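PDB 2ZBA: trichothecene 3-O-acetyltransferase from Fusarium sporotrichioides, which transfers an acetyl group from acetyl coenzyme A to the 3-hydroxyl of trichothecene mycotoxins during their biosynthesis. Local coordinates for residues S49-G54 / L148-I153. Numbering follows the deposited sequence. Where two conformers were deposited one is given.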
loop_
_atom_site.group_PDB
_atom_site.type_symbol
_atom_site.label_atom_id
_atom_site.label_comp_id
_atom_site.label_asym_id
_atom_site.label_seq_id
_atom_site.Cartn_x
_atom_site.Cartn_y
_atom_site.Cartn_z
ATOM N N SER A 49 9.176 17.398 -19.871
ATOM C CA SER A 49 9.887 16.742 -20.976
ATOM C C SER A 49 10.732 15.561 -20.517
ATOM O O SER A 49 10.786 14.520 -21.191
ATOM C CB SER A 49 10.755 17.746 -21.739
ATOM O OG SER A 49 9.949 18.599 -22.535
ATOM N N THR A 50 11.400 15.729 -19.381
ATOM C CA THR A 50 12.225 14.685 -18.786
ATOM C C THR A 50 11.384 13.459 -18.388
ATOM O O THR A 50 11.818 12.324 -18.580
ATOM C CB THR A 50 12.977 15.230 -17.567
ATOM O OG1 THR A 50 13.673 16.419 -17.953
ATOM C CG2 THR A 50 13.958 14.204 -16.995
ATOM N N LEU A 51 10.186 13.690 -17.851
ATOM C CA LEU A 51 9.328 12.575 -17.451
ATOM C C LEU A 51 8.735 11.868 -18.667
ATOM O O LEU A 51 8.685 10.635 -18.712
ATOM C CB LEU A 51 8.233 13.025 -16.478
ATOM C CG LEU A 51 7.207 11.975 -15.993
ATOM C CD1 LEU A 51 7.862 10.739 -15.313
ATOM C CD2 LEU A 51 6.215 12.638 -15.069
ATOM N N GLU A 52 8.305 12.655 -19.656
ATOM C CA GLU A 52 7.776 12.119 -20.910
ATOM C C GLU A 52 8.752 11.154 -21.577
ATOM O O GLU A 52 8.342 10.119 -22.110
ATOM C CB GLU A 52 7.429 13.251 -21.884
ATOM C CG GLU A 52 6.222 14.117 -21.492
ATOM C CD GLU A 52 6.104 15.371 -22.362
ATOM O OE1 GLU A 52 7.096 15.725 -23.042
ATOM O OE2 GLU A 52 5.025 16.004 -22.373
ATOM N N GLU A 53 10.037 11.503 -21.535
ATOM C CA GLU A 53 11.105 10.723 -22.176
ATOM C C GLU A 53 11.466 9.459 -21.407
ATOM O O GLU A 53 11.800 8.430 -22.011
ATOM C CB GLU A 53 12.360 11.586 -22.379
ATOM C CG GLU A 53 12.225 12.592 -23.505
ATOM C CD GLU A 53 12.556 11.999 -24.867
ATOM O OE1 GLU A 53 11.672 11.346 -25.460
ATOM N N GLY A 54 11.417 9.548 -20.079
ATOM C CA GLY A 54 11.544 8.378 -19.227
ATOM C C GLY A 54 10.399 7.395 -19.440
ATOM O O GLY A 54 10.618 6.180 -19.474
ATOM N N LEU A 148 0.041 8.649 -14.317
ATOM C CA LEU A 148 0.856 9.618 -13.589
ATOM C C LEU A 148 0.205 10.988 -13.636
ATOM O O LEU A 148 -0.394 11.372 -14.644
ATOM C CB LEU A 148 2.287 9.672 -14.157
ATOM C CG LEU A 148 3.171 8.426 -13.979
ATOM C CD1 LEU A 148 2.981 7.427 -15.121
ATOM C CD2 LEU A 148 4.642 8.767 -13.841
ATOM N N GLN A 149 0.286 11.707 -12.524
ATOM C CA GLN A 149 -0.046 13.115 -12.541
ATOM C C GLN A 149 1.111 13.948 -12.038
ATOM O O GLN A 149 1.626 13.714 -10.948
ATOM C CB GLN A 149 -1.286 13.391 -11.709
ATOM C CG GLN A 149 -1.737 14.814 -11.790
ATOM C CD GLN A 149 -3.214 14.898 -11.714
ATOM O OE1 GLN A 149 -3.912 14.122 -12.384
ATOM N NE2 GLN A 149 -3.724 15.806 -10.891
ATOM N N LEU A 150 1.501 14.929 -12.843
ATOM C CA LEU A 150 2.517 15.885 -12.482
ATOM C C LEU A 150 1.799 17.179 -12.166
ATOM O O LEU A 150 1.172 17.783 -13.035
ATOM C CB LEU A 150 3.485 16.052 -13.648
ATOM C CG LEU A 150 4.916 16.539 -13.432
ATOM C CD1 LEU A 150 5.674 15.710 -12.375
ATOM C CD2 LEU A 150 5.641 16.529 -14.780
ATOM N N ASN A 151 1.831 17.572 -10.897
ATOM C CA ASN A 151 1.137 18.772 -10.445
ATOM C C ASN A 151 2.150 19.894 -10.244
ATOM O O ASN A 151 3.203 19.668 -9.642
ATOM C CB ASN A 151 0.408 18.511 -9.121
ATOM C CG ASN A 151 -0.622 17.405 -9.221
ATOM O OD1 ASN A 151 -1.767 17.644 -9.638
ATOM N ND2 ASN A 151 -0.228 16.180 -8.818
ATOM N N PHE A 152 1.843 21.095 -10.742
ATOM C CA PHE A 152 2.655 22.278 -10.447
ATOM C C PHE A 152 2.047 22.972 -9.241
ATOM O O PHE A 152 0.880 23.325 -9.253
ATOM C CB PHE A 152 2.685 23.269 -11.620
ATOM C CG PHE A 152 3.143 22.686 -12.932
ATOM C CD1 PHE A 152 3.998 21.580 -12.981
ATOM C CD2 PHE A 152 2.750 23.287 -14.132
ATOM C CE1 PHE A 152 4.428 21.057 -14.206
ATOM C CE2 PHE A 152 3.168 22.780 -15.355
ATOM C CZ PHE A 152 4.014 21.661 -15.392
ATOM N N ILE A 153 2.819 23.152 -8.180
ATOM C CA ILE A 153 2.324 23.914 -7.018
ATOM C C ILE A 153 3.265 25.097 -6.745
ATOM O O ILE A 153 4.391 25.106 -7.235
ATOM C CB ILE A 153 2.078 23.009 -5.758
ATOM C CG1 ILE A 153 3.394 22.460 -5.195
ATOM C CG2 ILE A 153 1.158 21.831 -6.120
ATOM C CD1 ILE A 153 3.404 22.204 -3.687
#
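Leu51 on helix 44-61 faces Leu148 and Leu150 on strand 146-153, and the backbones come nearest at Leu51 and Leu150, whose CA atoms are 9.1 Å apart. Within 49-54, Leu51 alone touches the strand. CG lies anti to the backbone N (chi1 178°), which carries the branch toward the strand; the second torsion (57°) then sets CD1 toward Leu148 and CD2 toward Leu150. CD2 of Leu51 meets the branched end of Leu150 end-on, 3.9 Å from its CD2 and 4.1 Å from its CD1. CD1 of Leu51 lies 4.1 Å from CD2 of Leu148, and these two side chains cross at a slant. Leu159 of the neighbouring strand 156-164 touches both Leu51 and Leu150, while Ile47 and Val48 of the same helix also pack on Leu150. Gln149 points away from the helix. On that far face of the sheet its NE2 donates a nearly straight hydrogen bond (N-H...O angle 170°) to OD1 of Asn151, 3.0 Å away. The contact thus joins the helix to one face of the mixed sheet in the N-terminal part of this BAHD-family fold, away from the coenzyme A and calcium sites. All three touching residues are buried leucines, so the attachment rests on apolar packing between methyl groups.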